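Local coordinates for protein phycocyanobilin lyase subunit beta (Nostoc sp. PCC 7120, PDB 5N3U) that forms with CpcE a lyase that is probably required for attaching the phycocyanobilin chromophore to the phycocyanin alpha subunit CpcA, at residues Thr54-Leu59 with Ile83-Ala88; Lys137-Leu142 with Gln171-Thr176; Asp100-Asp105 with Arg112-Gly117. All coordinates share one frame; numbering follows the deposited sequence.

Interaction 1: Thr54-Leu59 with Ile83-Ala88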
loop_
_atom_site.group_PDB
_atom_site.type_symbol
_atom_site.label_atom_id
_atom_site.label_comp_id
_atom_site.label_asym_id
_atom_site.label_seq_id
_atom_site.Cartn_x
_atom_site.Cartn_y
_atom_site.Cartn_z
ATOM N N THR B 54 18.138 -16.143 -2.885
ATOM C CA THR B 54 19.054 -17.089 -3.559
ATOM C C THR B 54 19.278 -18.367 -2.755
ATOM O O THR B 54 19.195 -19.468 -3.300
ATOM C CB THR B 54 20.374 -16.380 -3.906
ATOM O OG1 THR B 54 20.027 -15.310 -4.769
ATOM C CG2 THR B 54 21.334 -17.323 -4.697
ATOM N N ALA B 55 19.540 -18.231 -1.472
ATOM C CA ALA B 55 19.637 -19.322 -0.584
ATOM C C ALA B 55 18.390 -20.203 -0.590
ATOM O O ALA B 55 18.480 -21.454 -0.595
ATOM C CB ALA B 55 19.888 -18.827 0.830
ATOM N N LEU B 56 17.209 -19.589 -0.569
ATOM C CA LEU B 56 16.012 -20.392 -0.547
ATOM C C LEU B 56 15.861 -21.150 -1.825
ATOM O O LEU B 56 15.474 -22.321 -1.808
ATOM C CB LEU B 56 14.756 -19.536 -0.236
ATOM C CG LEU B 56 14.782 -19.116 1.209
ATOM C CD1 LEU B 56 13.963 -17.846 1.483
ATOM C CD2 LEU B 56 14.320 -20.168 2.174
ATOM N N VAL B 57 16.157 -20.503 -2.919
ATOM C CA VAL B 57 15.982 -21.107 -4.196
ATOM C C VAL B 57 16.912 -22.318 -4.299
ATOM O O VAL B 57 16.528 -23.332 -4.844
ATOM C CB VAL B 57 16.283 -20.126 -5.302
ATOM C CG1 VAL B 57 16.334 -20.771 -6.660
ATOM C CG2 VAL B 57 15.222 -19.056 -5.404
ATOM N N GLN B 58 18.118 -22.213 -3.743
ATOM C CA GLN B 58 19.081 -23.329 -3.877
ATOM C C GLN B 58 18.561 -24.477 -3.091
ATOM O O GLN B 58 18.587 -25.576 -3.544
ATOM C CB GLN B 58 20.489 -22.942 -3.426
ATOM C CG GLN B 58 21.266 -22.186 -4.521
ATOM C CD GLN B 58 22.473 -21.390 -3.988
ATOM O OE1 GLN B 58 22.908 -21.596 -2.838
ATOM N NE2 GLN B 58 23.045 -20.495 -4.832
ATOM N N LEU B 59 17.987 -24.226 -1.937
ATOM C CA LEU B 59 17.331 -25.294 -1.218
ATOM C C LEU B 59 16.204 -25.945 -1.997
ATOM O O LEU B 59 16.002 -27.096 -1.866
ATOM C CB LEU B 59 16.798 -24.781 0.106
ATOM C CG LEU B 59 17.802 -24.545 1.241
ATOM C CD1 LEU B 59 17.260 -23.701 2.358
ATOM C CD2 LEU B 59 18.207 -25.883 1.862
ATOM N N ILE B 83 7.115 -14.247 -3.230
ATOM C CA ILE B 83 6.538 -14.619 -4.496
ATOM C C ILE B 83 7.625 -14.848 -5.543
ATOM O O ILE B 83 7.537 -15.753 -6.349
ATOM C CB ILE B 83 5.559 -13.586 -4.978
ATOM C CG1 ILE B 83 4.416 -13.402 -3.944
ATOM C CG2 ILE B 83 5.047 -14.013 -6.357
ATOM C CD1 ILE B 83 3.641 -14.653 -3.654
ATOM N N ARG B 84 8.628 -13.970 -5.579
ATOM C CA ARG B 84 9.723 -14.142 -6.505
ATOM C C ARG B 84 10.504 -15.484 -6.276
ATOM O O ARG B 84 10.930 -16.150 -7.211
ATOM C CB ARG B 84 10.653 -12.933 -6.478
ATOM C CG ARG B 84 11.635 -12.887 -7.672
ATOM C CD ARG B 84 12.345 -11.532 -7.849
ATOM N NE ARG B 84 11.451 -10.380 -7.602
ATOM C CZ ARG B 84 11.416 -9.595 -6.527
ATOM N NH1 ARG B 84 12.174 -9.805 -5.480
ATOM N NH2 ARG B 84 10.548 -8.581 -6.481
ATOM N N THR B 85 10.692 -15.826 -5.034
ATOM C CA THR B 85 11.383 -16.983 -4.632
ATOM C C THR B 85 10.591 -18.212 -4.994
ATOM O O THR B 85 11.132 -19.154 -5.616
ATOM C CB THR B 85 11.618 -16.946 -3.155
ATOM O OG1 THR B 85 12.368 -15.779 -2.834
ATOM C CG2 THR B 85 12.377 -18.124 -2.702
ATOM N N LEU B 86 9.311 -18.228 -4.691
ATOM C CA LEU B 86 8.446 -19.309 -5.199
ATOM C C LEU B 86 8.436 -19.442 -6.679
ATOM O O LEU B 86 8.460 -20.573 -7.196
ATOM C CB LEU B 86 6.991 -19.101 -4.708
ATOM C CG LEU B 86 6.780 -19.356 -3.291
ATOM C CD1 LEU B 86 5.545 -18.635 -2.740
ATOM C CD2 LEU B 86 6.808 -20.849 -3.005
ATOM N N ALA B 87 8.401 -18.320 -7.407
ATOM C CA ALA B 87 8.393 -18.354 -8.843
ATOM C C ALA B 87 9.737 -18.972 -9.338
ATOM O O ALA B 87 9.725 -19.790 -10.211
ATOM C CB ALA B 87 8.247 -16.934 -9.459
ATOM N N ALA B 88 10.852 -18.599 -8.738
ATOM C CA ALA B 88 12.179 -19.125 -9.181
ATOM C C ALA B 88 12.352 -20.614 -8.856
ATOM O O ALA B 88 12.964 -21.356 -9.640
ATOM C CB ALA B 88 13.264 -18.347 -8.458
#
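Thr85 is the side chain to look at first, because its methyl meets two residues of the other helix at once. CG2 lies 3.7 Å from Leu56 CB and 4.0 Å from Val57 CG2, so the methyl stands against two consecutive positions of segment 54-59. The first torsion (chi1 -59°) turns both branches to helix 46-59: CG2, anti to the backbone N, meets Leu56 and Val57, while OG1, beside that nitrogen, is hydrogen-bonded to Ser53 OG one turn earlier on that helix, with Tyr81 O of its own helix as second partner.

Val57 is the second carrier of the contact. Its CG1 is anti to the backbone N (chi1 171°), which brings CG2 beside that nitrogen and onto the facing helix. This branch makes both of the valine's contacts: besides Thr85, it meets Ala88 CB at 3.7 Å. Thr85 and Ala88 are three residues apart, so the methyl spans nearly one turn of the helix 76-89. Leu56 touches Thr85 through CB alone; its side chain also packs on Leu37, Ile38 and Phe41.

The segment axes come within 9.2 Å and cross at -31°, with Val57 and Thr85 nearest in the backbone. Helices 46-59 and 76-89 thus run side by side in the same general direction, as alternate helices do in an alpha-solenoid, with helix 64-69 between them in the chain.

Leu56 and Thr85 are buried, whereas Ala88 lies at the exposed margin. Chemically, the contact between 54-59 and 83-88 is apolar, but Thr85 OG1 adds a polar tie to Ser53, just before Thr54. The threonine thus grips helix 46-59 with its methyl and its hydroxyl, and the hydrogen bonds should also fix its rotation.

Interaction 2: Lys137-Leu142 with Gln171-Thr176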
loop_
_atom_site.group_PDB
_atom_site.type_symbol
_atom_site.label_atom_id
_atom_site.label_comp_id
_atom_site.label_asym_id
_atom_site.label_seq_id
_atom_site.Cartn_x
_atom_site.Cartn_y
_atom_site.Cartn_z
ATOM N N LYS B 137 -5.216 -23.193 -15.520
ATOM C CA LYS B 137 -5.675 -22.190 -14.562
ATOM C C LYS B 137 -4.717 -20.995 -14.585
ATOM O O LYS B 137 -5.115 -19.869 -14.430
ATOM C CB LYS B 137 -5.657 -22.754 -13.133
ATOM C CG LYS B 137 -6.537 -23.935 -12.832
ATOM C CD LYS B 137 -8.002 -23.694 -13.122
ATOM C CE LYS B 137 -8.648 -22.708 -12.111
ATOM N NZ LYS B 137 -9.993 -22.441 -12.774
ATOM N N ALA B 138 -3.419 -21.259 -14.760
ATOM C CA ALA B 138 -2.458 -20.170 -14.855
ATOM C C ALA B 138 -2.762 -19.274 -16.034
ATOM O O ALA B 138 -2.851 -18.053 -15.900
ATOM C CB ALA B 138 -1.068 -20.728 -14.942
ATOM N N LEU B 139 -3.059 -19.904 -17.163
ATOM C CA LEU B 139 -3.445 -19.196 -18.342
ATOM C C LEU B 139 -4.646 -18.351 -18.088
ATOM O O LEU B 139 -4.631 -17.153 -18.419
ATOM C CB LEU B 139 -3.687 -20.215 -19.513
ATOM C CG LEU B 139 -4.291 -19.611 -20.771
ATOM C CD1 LEU B 139 -3.359 -18.561 -21.341
ATOM C CD2 LEU B 139 -4.620 -20.700 -21.822
ATOM N N GLU B 140 -5.683 -18.890 -17.469
ATOM C CA GLU B 140 -6.911 -18.092 -17.224
ATOM C C GLU B 140 -6.570 -16.842 -16.446
ATOM O O GLU B 140 -7.087 -15.773 -16.701
ATOM C CB GLU B 140 -7.989 -18.887 -16.456
ATOM C CG GLU B 140 -8.600 -20.038 -17.248
ATOM C CD GLU B 140 -9.327 -21.173 -16.391
ATOM O OE1 GLU B 140 -9.611 -21.077 -15.126
ATOM O OE2 GLU B 140 -9.568 -22.250 -16.994
ATOM N N THR B 141 -5.701 -16.975 -15.441
ATOM C CA THR B 141 -5.366 -15.809 -14.643
ATOM C C THR B 141 -4.572 -14.830 -15.437
ATOM O O THR B 141 -4.780 -13.625 -15.284
ATOM C CB THR B 141 -4.578 -16.226 -13.379
ATOM O OG1 THR B 141 -5.533 -16.837 -12.527
ATOM C CG2 THR B 141 -4.162 -15.044 -12.539
ATOM N N LEU B 142 -3.617 -15.319 -16.210
ATOM C CA LEU B 142 -2.812 -14.429 -17.015
ATOM C C LEU B 142 -3.621 -13.681 -18.051
ATOM O O LEU B 142 -3.349 -12.510 -18.328
ATOM C CB LEU B 142 -1.692 -15.160 -17.681
ATOM C CG LEU B 142 -0.525 -15.536 -16.782
ATOM C CD1 LEU B 142 0.325 -16.550 -17.430
ATOM C CD2 LEU B 142 0.349 -14.351 -16.490
ATOM N N GLN B 171 -2.087 -22.879 -26.840
ATOM C CA GLN B 171 -1.471 -21.934 -27.759
ATOM C C GLN B 171 -2.467 -21.097 -28.499
ATOM O O GLN B 171 -2.193 -19.947 -28.789
ATOM C CB GLN B 171 -0.526 -22.647 -28.653
ATOM C CG GLN B 171 0.440 -23.447 -27.822
ATOM C CD GLN B 171 1.557 -24.026 -28.656
ATOM O OE1 GLN B 171 1.424 -24.157 -29.868
ATOM N NE2 GLN B 171 2.661 -24.387 -28.010
ATOM N N GLN B 172 -3.663 -21.603 -28.694
ATOM C CA GLN B 172 -4.620 -20.882 -29.451
ATOM C C GLN B 172 -5.044 -19.656 -28.682
ATOM O O GLN B 172 -5.059 -18.560 -29.258
ATOM C CB GLN B 172 -5.839 -21.778 -29.833
ATOM C CG GLN B 172 -6.918 -21.043 -30.633
ATOM C CD GLN B 172 -7.973 -20.314 -29.810
ATOM O OE1 GLN B 172 -8.251 -19.134 -30.032
ATOM N NE2 GLN B 172 -8.589 -21.015 -28.897
ATOM N N PRO B 173 -5.437 -19.833 -27.391
ATOM C CA PRO B 173 -5.935 -18.651 -26.708
ATOM C C PRO B 173 -4.849 -17.599 -26.508
ATOM O O PRO B 173 -5.220 -16.448 -26.389
ATOM C CB PRO B 173 -6.459 -19.205 -25.365
ATOM C CG PRO B 173 -5.831 -20.553 -25.236
ATOM C CD PRO B 173 -5.719 -21.058 -26.620
ATOM N N ILE B 174 -3.595 -18.024 -26.431
ATOM C CA ILE B 174 -2.432 -17.132 -26.202
ATOM C C ILE B 174 -2.215 -16.287 -27.463
ATOM O O ILE B 174 -2.412 -15.057 -27.421
ATOM C CB ILE B 174 -1.187 -17.917 -25.812
ATOM C CG1 ILE B 174 -1.336 -18.545 -24.394
ATOM C CG2 ILE B 174 0.037 -17.000 -25.800
ATOM C CD1 ILE B 174 -0.301 -19.589 -24.037
ATOM N N HIS B 175 -1.943 -16.952 -28.600
ATOM C CA HIS B 175 -1.986 -16.283 -29.967
ATOM C C HIS B 175 -3.089 -15.308 -30.112
ATOM O O HIS B 175 -2.893 -14.158 -30.439
ATOM C CB HIS B 175 -2.086 -17.301 -31.083
ATOM C CG HIS B 175 -0.831 -18.074 -31.275
ATOM N ND1 HIS B 175 -0.799 -19.318 -31.863
ATOM C CD2 HIS B 175 0.450 -17.790 -30.928
ATOM C CE1 HIS B 175 0.447 -19.763 -31.889
ATOM N NE2 HIS B 175 1.224 -18.853 -31.326
ATOM N N THR B 176 -4.279 -15.752 -29.779
ATOM C CA THR B 176 -5.450 -14.946 -29.960
ATOM C C THR B 176 -5.376 -13.740 -29.097
ATOM O O THR B 176 -5.745 -12.621 -29.543
ATOM C CB THR B 176 -6.697 -15.782 -29.662
ATOM O OG1 THR B 176 -6.874 -16.730 -30.723
ATOM C CG2 THR B 176 -7.949 -14.928 -29.491
#
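In the helical stack of this HEAT-repeat protein, Leu139 on helix 130-145 packs against Pro173 and Ile174 at the start of helix 171-184, joining two helices that have helix 151-163 between them in the chain. The leucine forks: CD2 comes to 3.6 Å from Pro173 CG, and CD1 to 3.7 Å from Ile174 CG1. Its CG is anti to the backbone N (chi1 172°), extending the branched end across the gap so that each methyl has a partner of its own. That reach matters, since the nearest backbones, at Leu139 CA and Ile174 CA, are 8.2 Å apart.

The two partners receive the leucine differently. Pro173 offers the outer corner of its ring, and the two side chains cross at about a right angle. Although the beta carbon of Ile174 is not aimed at the other helix, CG1, beside the backbone N, carries the side chain to Leu139 CD1. Leu164 touches both Leu139 and Ile174, and Leu161 and Leu170 add further apolar cover to Leu139.

Polar groups stay on a different face of helix 130-145. Lys137 NZ forms a salt bridge with Glu140 OE1 at 2.7 Å, using the syn lone pair of the carboxylate, and the same ammonium is paired with Asp64 of the CpcE chain.

The proline ring takes up a first-turn position where a helix asks for no amide donor, so it can serve as an apolar surface at little backbone cost. What holds these helices here is therefore dispersion and the exclusion of water, with charge kept for the subunit interface.

Interaction 3: Asp100-Asp105 with Arg112-Gly117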
loop_
_atom_site.group_PDB
_atom_site.type_symbol
_atom_site.label_atom_id
_atom_site.label_comp_id
_atom_site.label_asym_id
_atom_site.label_seq_id
_atom_site.Cartn_x
_atom_site.Cartn_y
_atom_site.Cartn_z
ATOM N N ASP B 100 -3.491 -15.873 -6.550
ATOM C CA ASP B 100 -3.987 -14.866 -5.669
ATOM C C ASP B 100 -3.230 -13.598 -5.715
ATOM O O ASP B 100 -3.803 -12.529 -5.710
ATOM C CB ASP B 100 -3.885 -15.351 -4.207
ATOM C CG ASP B 100 -5.052 -16.128 -3.827
ATOM O OD1 ASP B 100 -6.042 -16.069 -4.588
ATOM O OD2 ASP B 100 -5.032 -16.832 -2.784
ATOM N N ALA B 101 -1.924 -13.696 -5.705
ATOM C CA ALA B 101 -1.059 -12.592 -5.802
ATOM C C ALA B 101 -1.194 -11.847 -7.081
ATOM O O ALA B 101 -1.329 -10.652 -7.076
ATOM C CB ALA B 101 0.376 -13.062 -5.684
ATOM N N ALA B 102 -1.226 -12.542 -8.196
ATOM C CA ALA B 102 -1.419 -11.889 -9.467
ATOM C C ALA B 102 -2.761 -11.200 -9.609
ATOM O O ALA B 102 -2.848 -10.112 -10.154
ATOM C CB ALA B 102 -1.237 -12.876 -10.559
ATOM N N ALA B 103 -3.820 -11.850 -9.159
ATOM C CA ALA B 103 -5.191 -11.377 -9.365
ATOM C C ALA B 103 -5.709 -10.374 -8.350
ATOM O O ALA B 103 -6.525 -9.508 -8.719
ATOM C CB ALA B 103 -6.150 -12.592 -9.421
ATOM N N THR B 104 -5.321 -10.478 -7.060
ATOM C CA THR B 104 -5.954 -9.684 -6.029
ATOM C C THR B 104 -5.033 -8.853 -5.167
ATOM O O THR B 104 -5.507 -8.013 -4.408
ATOM C CB THR B 104 -6.847 -10.519 -5.135
ATOM O OG1 THR B 104 -6.075 -11.541 -4.485
ATOM C CG2 THR B 104 -7.989 -11.239 -5.989
ATOM N N ASP B 105 -3.734 -9.040 -5.261
ATOM C CA ASP B 105 -2.826 -8.166 -4.539
ATOM C C ASP B 105 -2.872 -6.762 -5.102
ATOM O O ASP B 105 -3.227 -6.600 -6.266
ATOM C CB ASP B 105 -1.363 -8.723 -4.606
ATOM C CG ASP B 105 -0.602 -8.360 -3.318
ATOM O OD1 ASP B 105 -0.298 -7.167 -3.110
ATOM O OD2 ASP B 105 -0.318 -9.272 -2.507
ATOM N N ARG B 112 3.638 -8.517 -10.494
ATOM C CA ARG B 112 4.471 -8.768 -11.620
ATOM C C ARG B 112 5.261 -10.025 -11.407
ATOM O O ARG B 112 5.460 -10.800 -12.366
ATOM C CB ARG B 112 5.422 -7.615 -11.934
ATOM C CG ARG B 112 4.681 -6.323 -12.379
ATOM C CD ARG B 112 5.606 -5.214 -12.798
ATOM N NE ARG B 112 6.498 -4.836 -11.714
ATOM C CZ ARG B 112 6.488 -3.642 -11.076
ATOM N NH1 ARG B 112 5.656 -2.663 -11.423
ATOM N NH2 ARG B 112 7.301 -3.458 -10.087
ATOM N N ALA B 113 5.753 -10.215 -10.192
ATOM C CA ALA B 113 6.539 -11.410 -9.836
ATOM C C ALA B 113 5.702 -12.671 -9.995
ATOM O O ALA B 113 6.191 -13.683 -10.433
ATOM C CB ALA B 113 7.123 -11.316 -8.402
ATOM N N ALA B 114 4.421 -12.572 -9.638
ATOM C CA ALA B 114 3.529 -13.694 -9.710
ATOM C C ALA B 114 3.168 -14.026 -11.181
ATOM O O ALA B 114 3.203 -15.176 -11.558
ATOM C CB ALA B 114 2.313 -13.380 -8.908
ATOM N N ALA B 115 2.946 -13.000 -12.009
ATOM C CA ALA B 115 2.614 -13.123 -13.415
ATOM C C ALA B 115 3.724 -13.850 -14.158
ATOM O O ALA B 115 3.469 -14.834 -14.843
ATOM C CB ALA B 115 2.374 -11.742 -13.995
ATOM N N LYS B 116 4.944 -13.423 -13.962
ATOM C CA LYS B 116 6.067 -14.166 -14.524
ATOM C C LYS B 116 6.099 -15.593 -14.065
ATOM O O LYS B 116 6.255 -16.506 -14.882
ATOM C CB LYS B 116 7.378 -13.495 -14.226
ATOM C CG LYS B 116 8.586 -14.131 -14.932
ATOM C CD LYS B 116 9.872 -13.366 -14.638
ATOM C CE LYS B 116 11.048 -13.922 -15.405
ATOM N NZ LYS B 116 12.289 -13.389 -14.772
ATOM N N GLY B 117 5.989 -15.807 -12.766
ATOM C CA GLY B 117 6.011 -17.113 -12.214
ATOM C C GLY B 117 4.938 -18.074 -12.731
ATOM O O GLY B 117 5.210 -19.240 -12.971
#
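Ala114 CB packs between Ala101 and Ala102, two consecutive residues of the facing helix, in an apolar contact made by alanines. It lies 3.8 Å from Ala101 CB and 3.9 Å from Ala102 CB. Ala114 CB also sits 3.7 Å from Ala102 N, so the methyl lies against the backbone as well as against the two beta carbons. With nothing longer than a methyl on either side, the CA atoms of Ala102 and Ala114 approach to 5.3 Å. Ala115 lies at the border of this patch, near Ala102 CB, and its own methyl packs on Leu142, Ile145 and Ala156.

Such small residues allow the segment axes to come within 7.9 Å, crossing at -124°. Helices 95-104 and 108-118 follow each other through a short turn and double back as a helical hairpin, the building element of HEAT repeats, within the part of the chain assigned to that family. This one lies close to the middle of the chain, and all four alanines are buried.

Hydrogen bonds come next. Arg111 NE of helix 108-118 donates to Ala102 O and so ties the two helices together. Within the first helix, Asp100 O takes two bonds from one residue: Thr104 N at 2.9 Å, and Thr104 OG1 at 2.8 Å, arriving from opposite faces of the carbonyl plane. The hydroxyl donor makes a C=O...O angle of 135° and is tilted 25° from that plane. The next backbone bond, Asp105 N to Ala101 O, is weak.

Ionic and intersubunit links lie at the hairpin's margins. Asp105 OD2 forms a salt bridge with Arg79, while OD1 accepts from Ala107 N in the turn. Arg112 NH1 bonds to Ser152 OG of its own chain and NH2 to Ser238 OG of a CpcE chain, and Lys116 NZ bonds to Asp273 O of the same CpcE chain.

Interaction 3 sits near the middle of the chain, its centre about 15 Å from the centres of both others, while interactions 1 and 2 lie on opposite sides, centres about 25 Å apart, without touching. Segment 83-88 packs on segment 112-117 through Ile83 and Ala87; segment 137-142 packs on interaction 3 through Leu142 and Thr141, so the three form a continuous run of helices. All cross-segment chemistry is apolar, but its grain differs. Alanine methyls bring the central hairpin close, branched side chains bridge the wider gap of interaction 2, and interaction 1, only partly buried, packs methyls and a beta carbon, with the Thr85 hydroxyl also tied to Ser53 of the same facing helix. Interactions 2 and 3 are buried.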